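Local coordinates for protein membrane-bound lytic murein transglycosylase (Agrobacterium tumefaciens, PDB 2PNW) that probably cleaves the glycan strands of bacterial peptidoglycan as a lytic transglycosylase of the MltA family, helping to remodel the cell wall, at residues P25-P30 with P280-R285; F29-T34 with L319-D324; R285-D290 with L298-H303. All blocks are in the same frame, centred on the assembly; numbering follows the deposited sequence.

Interaction 1 (P25-P30 with P280-R285); sequences PRKLFP and PLVAGR
Leu-28 and Arg-285 bring the two backbones nearest, 7.4 Å between their CA atoms, where a type I beta turn from Pro-25 to Leu-28 faces the loop leading into strand 286-288. Leu-28 N closes that turn on Pro-25 O, and the turn leads into helix 28-39; the loop makes its own bend with Arg-285 N bonded to Val-282 O. Across the gap the contact is mostly between aliphatic carbons, without a polar bond from one segment to the other. The CD2 methyl of Leu-28 rests on the aliphatic part of Arg-285, 3.8 Å from its CB and 3.9 Å from its CD, the two side chains crossing at about a right angle. The arginine chain bends at chi2 (-78°) and then runs on to Pro-25, whose CA lies 3.9 Å from NH1. On the more exposed flank the extended Lys-27 chain passes Val-282 obliquely, its CD 4.2 Å from CG1, the branch set anti to the valine N. Lys-27 NZ stays 6.7 Å from Arg-285 NE, so the like charges are kept apart. The arginine charge is answered by Asp-23, in a salt bridge with NH2, while NH1 donates to Leu-319 O. The turn packs against two elements: Pro-25 on Ala-75 of helix 72-82 and, together with Leu-28, on Leu-319 of strand 316-324.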
loop_
_atom_site.group_PDB
_atom_site.type_symbol
_atom_site.label_atom_id
_atom_site.label_comp_id
_atom_site.label_asym_id
_atom_site.label_seq_id
_atom_site.Cartn_x
_atom_site.Cartn_y
_atom_site.Cartn_z
ATOM N N PRO A 25 -7.596 16.837 -11.179
ATOM C CA PRO A 25 -6.996 16.466 -9.875
ATOM C C PRO A 25 -7.619 17.127 -8.624
ATOM O O PRO A 25 -6.940 17.256 -7.568
ATOM C CB PRO A 25 -5.526 16.884 -10.057
ATOM C CG PRO A 25 -5.632 18.164 -10.889
ATOM C CD PRO A 25 -6.817 17.901 -11.851
ATOM N N ARG A 26 -8.887 17.530 -8.705
ATOM C CA ARG A 26 -9.519 18.219 -7.565
ATOM C C ARG A 26 -9.552 17.419 -6.266
ATOM O O ARG A 26 -9.467 18.016 -5.200
ATOM C CB ARG A 26 -10.933 18.741 -7.912
ATOM C CG ARG A 26 -10.873 20.081 -8.628
ATOM C CD ARG A 26 -12.282 20.588 -9.002
ATOM N NE ARG A 26 -12.919 19.682 -9.955
ATOM C CZ ARG A 26 -14.163 19.819 -10.409
ATOM N NH1 ARG A 26 -14.904 20.857 -10.034
ATOM N NH2 ARG A 26 -14.651 18.922 -11.249
ATOM N N LYS A 27 -9.659 16.091 -6.349
ATOM C CA LYS A 27 -9.680 15.266 -5.118
ATOM C C LYS A 27 -8.345 15.270 -4.358
ATOM O O LYS A 27 -8.283 14.843 -3.200
ATOM C CB LYS A 27 -10.050 13.826 -5.426
ATOM C CG LYS A 27 -11.502 13.632 -5.826
ATOM C CD LYS A 27 -11.812 12.152 -6.018
ATOM C CE LYS A 27 -13.255 11.994 -6.511
ATOM N NZ LYS A 27 -13.655 10.565 -6.539
ATOM N N LEU A 28 -7.291 15.755 -5.004
ATOM C CA LEU A 28 -5.979 15.815 -4.345
ATOM C C LEU A 28 -5.899 16.927 -3.336
ATOM O O LEU A 28 -5.023 16.908 -2.496
ATOM C CB LEU A 28 -4.853 15.998 -5.360
ATOM C CG LEU A 28 -4.720 14.932 -6.452
ATOM C CD1 LEU A 28 -3.345 15.076 -7.070
ATOM C CD2 LEU A 28 -4.927 13.499 -5.937
ATOM N N PHE A 29 -6.801 17.914 -3.416
ATOM C CA PHE A 29 -6.715 19.055 -2.515
ATOM C C PHE A 29 -7.138 18.725 -1.076
ATOM O O PHE A 29 -6.368 19.019 -0.128
ATOM C CB PHE A 29 -7.411 20.272 -3.144
ATOM C CG PHE A 29 -6.613 20.851 -4.273
ATOM C CD1 PHE A 29 -6.634 20.256 -5.534
ATOM C CD2 PHE A 29 -5.781 21.941 -4.058
ATOM C CE1 PHE A 29 -5.870 20.760 -6.574
ATOM C CE2 PHE A 29 -4.994 22.453 -5.098
ATOM C CZ PHE A 29 -5.047 21.856 -6.363
ATOM N N PRO A 30 -8.299 18.054 -0.895
ATOM C CA PRO A 30 -8.539 17.552 0.454
ATOM C C PRO A 30 -7.467 16.573 0.955
ATOM O O PRO A 30 -7.187 16.550 2.137
ATOM C CB PRO A 30 -9.881 16.816 0.341
ATOM C CG PRO A 30 -10.556 17.416 -0.838
ATOM C CD PRO A 30 -9.430 17.747 -1.802
ATOM N N PRO A 280 -6.084 8.977 5.132
ATOM C CA PRO A 280 -6.963 8.078 4.356
ATOM C C PRO A 280 -6.569 8.040 2.892
ATOM O O PRO A 280 -6.238 9.079 2.295
ATOM C CB PRO A 280 -8.346 8.715 4.492
ATOM C CG PRO A 280 -8.235 9.637 5.719
ATOM C CD PRO A 280 -6.824 10.096 5.759
ATOM N N LEU A 281 -6.605 6.852 2.305
ATOM C CA LEU A 281 -6.380 6.725 0.868
ATOM C C LEU A 281 -7.578 7.233 0.083
ATOM O O LEU A 281 -8.689 7.290 0.599
ATOM C CB LEU A 281 -6.109 5.253 0.510
ATOM C CG LEU A 281 -4.885 4.645 1.210
ATOM C CD1 LEU A 281 -4.561 3.288 0.578
ATOM C CD2 LEU A 281 -3.669 5.550 1.181
ATOM N N VAL A 282 -7.363 7.583 -1.172
ATOM C CA VAL A 282 -8.452 8.113 -2.009
ATOM C C VAL A 282 -8.519 7.202 -3.229
ATOM O O VAL A 282 -7.525 7.084 -3.964
ATOM C CB VAL A 282 -8.122 9.535 -2.510
ATOM C CG1 VAL A 282 -9.243 10.054 -3.442
ATOM C CG2 VAL A 282 -7.894 10.502 -1.315
ATOM N N ALA A 283 -9.670 6.557 -3.427
ATOM C CA ALA A 283 -9.841 5.632 -4.545
ATOM C C ALA A 283 -9.430 6.271 -5.855
ATOM O O ALA A 283 -9.894 7.374 -6.185
ATOM C CB ALA A 283 -11.307 5.155 -4.624
ATOM N N GLY A 284 -8.562 5.580 -6.589
ATOM C CA GLY A 284 -8.132 6.010 -7.910
ATOM C C GLY A 284 -7.090 7.124 -7.899
ATOM O O GLY A 284 -6.581 7.486 -8.947
ATOM N N ARG A 285 -6.742 7.650 -6.722
ATOM C CA ARG A 285 -5.817 8.791 -6.665
ATOM C C ARG A 285 -4.638 8.602 -5.707
ATOM O O ARG A 285 -3.779 9.471 -5.628
ATOM C CB ARG A 285 -6.570 10.080 -6.292
ATOM C CG ARG A 285 -7.575 10.557 -7.358
ATOM C CD ARG A 285 -6.847 11.251 -8.490
ATOM N NE ARG A 285 -7.739 11.420 -9.639
ATOM C CZ ARG A 285 -7.444 12.143 -10.716
ATOM N NH1 ARG A 285 -6.281 12.787 -10.797
ATOM N NH2 ARG A 285 -8.326 12.208 -11.721
#

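Interaction 2 (F29-T34 with L319-D324); sequences FPAMAT and LMLALD
Leu-321 extends from strand 316-324 into the flank of helix 28-39, with Ala-31 and Met-32 receiving it. Its CB leaves the strand in the direction of the helix but is still 5.6 Å from Ala-31 CB. CG lies anti to the carbonyl carbon (chi1 -64°) and comes within 4.9 Å of Met-32 CG without yet making close contact. The branches then divide the work. CD1 settles between the two helix residues, 3.7 Å from Ala-31 CB and 4.1 Å from Met-32 CG, and also touches Leu-28 one turn back; CD2 lies more loosely beside Met-32 CG, at 4.4 Å. The small alanine lets the leucine come close to the helix backbone, while the methionine chain crosses it at about a right angle. Strand 316-324 belongs to the 3D domain, whose family relationship is to double-psi beta barrels, so this is probably the outer face of a barrel wall covered by an N-terminal helix. Alternation along the strand fits that reading: Leu-319, Leu-321 and Leu-323 start toward the helix, whereas Met-320 and Ala-322 pack on Ile-302 and Phe-300 of strand 299-304. Beyond CG, Met-32 bends at chi3, which carries CE over one face of the Phe-29 ring, 3.6 Å above its plane and displaced toward the rim. Farther along the helix, Thr-34 OG1 donates to Ala-31 O over 2.6 Å, meeting the carbonyl at a C=O...donor angle of 127° and tilted 18° from its plane.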
loop_
_atom_site.group_PDB
_atom_site.type_symbol
_atom_site.label_atom_id
_atom_site.label_comp_id
_atom_site.label_asym_id
_atom_site.label_seq_id
_atom_site.Cartn_x
_atom_site.Cartn_y
_atom_site.Cartn_z
ATOM N N PHE A 29 -6.801 17.914 -3.416
ATOM C CA PHE A 29 -6.715 19.055 -2.515
ATOM C C PHE A 29 -7.138 18.725 -1.076
ATOM O O PHE A 29 -6.368 19.019 -0.128
ATOM C CB PHE A 29 -7.411 20.272 -3.144
ATOM C CG PHE A 29 -6.613 20.851 -4.273
ATOM C CD1 PHE A 29 -6.634 20.256 -5.534
ATOM C CD2 PHE A 29 -5.781 21.941 -4.058
ATOM C CE1 PHE A 29 -5.870 20.760 -6.574
ATOM C CE2 PHE A 29 -4.994 22.453 -5.098
ATOM C CZ PHE A 29 -5.047 21.856 -6.363
ATOM N N PRO A 30 -8.299 18.054 -0.895
ATOM C CA PRO A 30 -8.539 17.552 0.454
ATOM C C PRO A 30 -7.467 16.573 0.955
ATOM O O PRO A 30 -7.187 16.550 2.137
ATOM C CB PRO A 30 -9.881 16.816 0.341
ATOM C CG PRO A 30 -10.556 17.416 -0.838
ATOM C CD PRO A 30 -9.430 17.747 -1.802
ATOM N N ALA A 31 -6.929 15.736 0.076
ATOM C CA ALA A 31 -5.896 14.782 0.498
ATOM C C ALA A 31 -4.646 15.546 0.951
ATOM O O ALA A 31 -4.051 15.200 1.974
ATOM C CB ALA A 31 -5.556 13.808 -0.636
ATOM N N MET A 32 -4.251 16.569 0.193
ATOM C CA MET A 32 -3.095 17.411 0.588
ATOM C C MET A 32 -3.363 18.102 1.942
ATOM O O MET A 32 -2.461 18.228 2.786
ATOM C CB MET A 32 -2.783 18.460 -0.502
ATOM C CG MET A 32 -2.017 17.903 -1.754
ATOM S SD MET A 32 -1.326 19.216 -2.875
ATOM C CE MET A 32 -2.920 19.826 -3.471
ATOM N N ALA A 33 -4.602 18.557 2.161
ATOM C CA ALA A 33 -4.969 19.104 3.488
ATOM C C ALA A 33 -4.809 18.080 4.636
ATOM O O ALA A 33 -4.390 18.431 5.758
ATOM C CB ALA A 33 -6.408 19.692 3.453
ATOM N N THR A 34 -5.123 16.805 4.379
ATOM C CA THR A 34 -4.963 15.806 5.433
ATOM C C THR A 34 -3.470 15.576 5.720
ATOM O O THR A 34 -3.095 15.355 6.877
ATOM C CB THR A 34 -5.652 14.418 5.130
ATOM O OG1 THR A 34 -5.050 13.806 3.986
ATOM C CG2 THR A 34 -7.129 14.596 4.851
ATOM N N LEU A 319 -2.916 12.379 -12.235
ATOM C CA LEU A 319 -2.088 12.808 -11.113
ATOM C C LEU A 319 -2.544 12.135 -9.832
ATOM O O LEU A 319 -3.745 12.104 -9.522
ATOM C CB LEU A 319 -2.165 14.319 -10.948
ATOM C CG LEU A 319 -1.141 14.947 -9.980
ATOM C CD1 LEU A 319 0.314 14.697 -10.454
ATOM C CD2 LEU A 319 -1.408 16.420 -9.857
ATOM N N MET A 320 -1.573 11.623 -9.081
ATOM C CA MET A 320 -1.870 10.841 -7.880
ATOM C C MET A 320 -0.971 11.336 -6.759
ATOM O O MET A 320 -0.048 12.110 -6.998
ATOM C CB MET A 320 -1.610 9.346 -8.157
ATOM C CG MET A 320 -2.386 8.734 -9.391
ATOM S SD MET A 320 -2.023 6.966 -9.611
ATOM C CE MET A 320 -3.198 6.371 -8.391
ATOM N N LEU A 321 -1.252 10.925 -5.521
ATOM C CA LEU A 321 -0.331 11.222 -4.437
ATOM C C LEU A 321 0.234 9.931 -3.889
ATOM O O LEU A 321 -0.471 8.922 -3.813
ATOM C CB LEU A 321 -1.005 12.009 -3.315
ATOM C CG LEU A 321 -1.504 13.416 -3.694
ATOM C CD1 LEU A 321 -2.454 13.896 -2.616
ATOM C CD2 LEU A 321 -0.331 14.372 -3.849
ATOM N N ALA A 322 1.510 9.975 -3.503
ATOM C CA ALA A 322 2.169 8.809 -2.886
ATOM C C ALA A 322 1.732 8.704 -1.436
ATOM O O ALA A 322 2.214 9.454 -0.594
ATOM C CB ALA A 322 3.693 8.964 -2.968
ATOM N N LEU A 323 0.800 7.799 -1.140
ATOM C CA LEU A 323 0.197 7.771 0.191
ATOM C C LEU A 323 0.361 6.411 0.886
ATOM O O LEU A 323 -0.183 6.193 1.966
ATOM C CB LEU A 323 -1.295 8.148 0.101
ATOM C CG LEU A 323 -1.544 9.627 -0.276
ATOM C CD1 LEU A 323 -3.028 9.798 -0.467
ATOM C CD2 LEU A 323 -1.017 10.562 0.806
ATOM N N ASP A 324 1.120 5.496 0.276
ATOM C CA ASP A 324 1.295 4.181 0.902
ATOM C C ASP A 324 2.574 3.524 0.397
ATOM O O ASP A 324 3.246 4.056 -0.469
ATOM C CB ASP A 324 0.075 3.275 0.598
ATOM C CG ASP A 324 -0.063 2.096 1.589
ATOM O OD1 ASP A 324 0.648 2.035 2.647
ATOM O OD2 ASP A 324 -0.913 1.223 1.303
#

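Interaction 3 (R285-D290 with L298-H303); sequences RALAVD and LPFFIH
Phe-300 O accepts the amide of Met-320 over 2.7 Å from O to N, one of the backbone links that set this contact in its sheet. The corresponding bond on the other side runs from Leu-287 N to Leu-321 O. Strand 316-324 therefore lies between the two segments, parallel to 286-288 and antiparallel to 299-304, within the 3D domain and its probable double-psi beta barrel. Because the flanking strands are separated by this shared neighbour, with 8.2 Å between the CA atoms of Leu-287 and Phe-300, they meet through side chains that reach across one of its faces. Leu-287 carries most of the contact. Its CG stands opposite the backbone N (chi1 -175°), and the branch ending in CD2 projects into the notch between Phe-300 and Ile-302. There CD2 lies 4.0 Å from Phe-300 CB, approaching the start of the ring obliquely and with the side chains nearly perpendicular. The same methyl meets Ile-302 tip to tip, 4.0 Å from CD1, since the isoleucine folds its outer carbon over with chi2 at -59°. Val-289 adds a third touch by placing CG1 over one face of the Phe-300 ring, 4.4 Å from CE2. His-294 makes an edge-to-face pair with that phenylalanine and also touches Val-289. Ile-337 meets Leu-287, while Phe-358 and Ile-360 of strand 353-363 pack against Ile-302 and Phe-300, which is consistent with a buried barrel core. Besides CD1, Ile-302 offers CG1 to the leucine, 4.2 Å from Leu-287 CD2.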
loop_
_atom_site.group_PDB
_atom_site.type_symbol
_atom_site.label_atom_id
_atom_site.label_comp_id
_atom_site.label_asym_id
_atom_site.label_seq_id
_atom_site.Cartn_x
_atom_site.Cartn_y
_atom_site.Cartn_z
ATOM N N ARG A 285 -6.742 7.650 -6.722
ATOM C CA ARG A 285 -5.817 8.791 -6.665
ATOM C C ARG A 285 -4.638 8.602 -5.707
ATOM O O ARG A 285 -3.779 9.471 -5.628
ATOM C CB ARG A 285 -6.570 10.080 -6.292
ATOM C CG ARG A 285 -7.575 10.557 -7.358
ATOM C CD ARG A 285 -6.847 11.251 -8.490
ATOM N NE ARG A 285 -7.739 11.420 -9.639
ATOM C CZ ARG A 285 -7.444 12.143 -10.716
ATOM N NH1 ARG A 285 -6.281 12.787 -10.797
ATOM N NH2 ARG A 285 -8.326 12.208 -11.721
ATOM N N ALA A 286 -4.628 7.507 -4.949
ATOM C CA ALA A 286 -3.524 7.187 -4.065
ATOM C C ALA A 286 -2.630 6.104 -4.658
ATOM O O ALA A 286 -3.115 5.051 -5.112
ATOM C CB ALA A 286 -4.044 6.732 -2.697
ATOM N N LEU A 287 -1.321 6.342 -4.605
ATOM C CA LEU A 287 -0.349 5.410 -5.165
ATOM C C LEU A 287 0.560 4.943 -4.047
ATOM O O LEU A 287 0.981 5.751 -3.223
ATOM C CB LEU A 287 0.495 6.143 -6.197
ATOM C CG LEU A 287 1.534 5.372 -7.023
ATOM C CD1 LEU A 287 0.856 4.449 -8.048
ATOM C CD2 LEU A 287 2.450 6.360 -7.724
ATOM N N ALA A 288 0.887 3.650 -4.035
ATOM C CA ALA A 288 1.890 3.126 -3.104
ATOM C C ALA A 288 3.198 3.116 -3.868
ATOM O O ALA A 288 3.209 2.828 -5.077
ATOM C CB ALA A 288 1.530 1.733 -2.610
ATOM N N VAL A 289 4.271 3.494 -3.185
ATOM C CA VAL A 289 5.579 3.681 -3.833
ATOM C C VAL A 289 6.647 3.010 -2.983
ATOM O O VAL A 289 6.374 2.564 -1.864
ATOM C CB VAL A 289 5.907 5.195 -3.973
ATOM C CG1 VAL A 289 4.848 5.887 -4.844
ATOM C CG2 VAL A 289 5.995 5.859 -2.564
ATOM N N ASP A 290 7.869 2.959 -3.508
ATOM C CA ASP A 290 9.011 2.413 -2.781
ATOM C C ASP A 290 9.392 3.349 -1.643
ATOM O O ASP A 290 9.792 4.487 -1.894
ATOM C CB ASP A 290 10.200 2.245 -3.757
ATOM C CG ASP A 290 11.389 1.520 -3.138
ATOM O OD1 ASP A 290 11.664 1.717 -1.944
ATOM O OD2 ASP A 290 12.066 0.754 -3.878
ATOM N N LEU A 298 4.128 13.288 -2.080
ATOM C CA LEU A 298 4.479 13.958 -3.334
ATOM C C LEU A 298 3.541 13.531 -4.463
ATOM O O LEU A 298 3.100 12.381 -4.479
ATOM C CB LEU A 298 5.916 13.631 -3.714
ATOM C CG LEU A 298 6.909 14.424 -2.876
ATOM C CD1 LEU A 298 8.265 13.797 -3.011
ATOM C CD2 LEU A 298 6.912 15.876 -3.380
ATOM N N PRO A 299 3.218 14.455 -5.386
ATOM C CA PRO A 299 2.383 14.087 -6.534
ATOM C C PRO A 299 3.173 13.339 -7.600
ATOM O O PRO A 299 4.337 13.682 -7.874
ATOM C CB PRO A 299 1.897 15.455 -7.099
ATOM C CG PRO A 299 2.354 16.494 -6.078
ATOM C CD PRO A 299 3.564 15.892 -5.409
ATOM N N PHE A 300 2.534 12.328 -8.183
ATOM C CA PHE A 300 3.096 11.578 -9.298
ATOM C C PHE A 300 2.059 11.556 -10.397
ATOM O O PHE A 300 0.909 11.174 -10.137
ATOM C CB PHE A 300 3.371 10.107 -8.900
ATOM C CG PHE A 300 4.595 9.909 -8.026
ATOM C CD1 PHE A 300 5.759 9.347 -8.555
ATOM C CD2 PHE A 300 4.572 10.250 -6.675
ATOM C CE1 PHE A 300 6.892 9.140 -7.742
ATOM C CE2 PHE A 300 5.709 10.084 -5.856
ATOM C CZ PHE A 300 6.861 9.512 -6.388
ATOM N N PHE A 301 2.456 11.937 -11.618
ATOM C CA PHE A 301 1.585 11.741 -12.782
ATOM C C PHE A 301 1.930 10.404 -13.429
ATOM O O PHE A 301 3.093 10.166 -13.785
ATOM C CB PHE A 301 1.716 12.892 -13.790
ATOM C CG PHE A 301 0.673 12.842 -14.895
ATOM C CD1 PHE A 301 -0.593 13.374 -14.704
ATOM C CD2 PHE A 301 0.975 12.254 -16.123
ATOM C CE1 PHE A 301 -1.565 13.302 -15.718
ATOM C CE2 PHE A 301 0.024 12.181 -17.125
ATOM C CZ PHE A 301 -1.238 12.715 -16.934
ATOM N N ILE A 302 0.934 9.527 -13.559
ATOM C CA ILE A 302 1.166 8.167 -14.018
ATOM C C ILE A 302 0.469 7.997 -15.355
ATOM O O ILE A 302 -0.726 8.272 -15.469
ATOM C CB ILE A 302 0.651 7.112 -12.995
ATOM C CG1 ILE A 302 1.294 7.329 -11.604
ATOM C CG2 ILE A 302 0.846 5.682 -13.522
ATOM C CD1 ILE A 302 2.799 7.248 -11.611
ATOM N N HIS A 303 1.233 7.591 -16.366
ATOM C CA HIS A 303 0.696 7.376 -17.708
ATOM C C HIS A 303 0.874 5.906 -18.086
ATOM O O HIS A 303 2.005 5.450 -18.281
ATOM C CB HIS A 303 1.400 8.285 -18.729
ATOM C CG HIS A 303 0.908 8.108 -20.132
ATOM N ND1 HIS A 303 1.761 7.983 -21.210
ATOM C CD2 HIS A 303 -0.345 8.013 -20.633
ATOM C CE1 HIS A 303 1.054 7.831 -22.317
ATOM N NE2 HIS A 303 -0.228 7.841 -21.995
#

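All three contacts border strand 316-324, which is itself a segment of interaction 2 alone. Interactions 1 and 2 both start from the beginning of helix 28-39 and have centres about 5 Å apart; Arg-285 binds them together, its O lying 2.9 Å from Leu-321 N in a probable hydrogen bond. The same residue ends the loop of interaction 1 and opens interaction 3, whose centre lies about 11 Å from that of interaction 1 and about 9 Å from that of interaction 2. Interaction 2 packs the helix on the strand, whereas interaction 3 joins the strands on its two edges. A direct touch between interactions 1 and 3 is Leu-281 CD2 against Ala-286 CB, 4.1 Å apart.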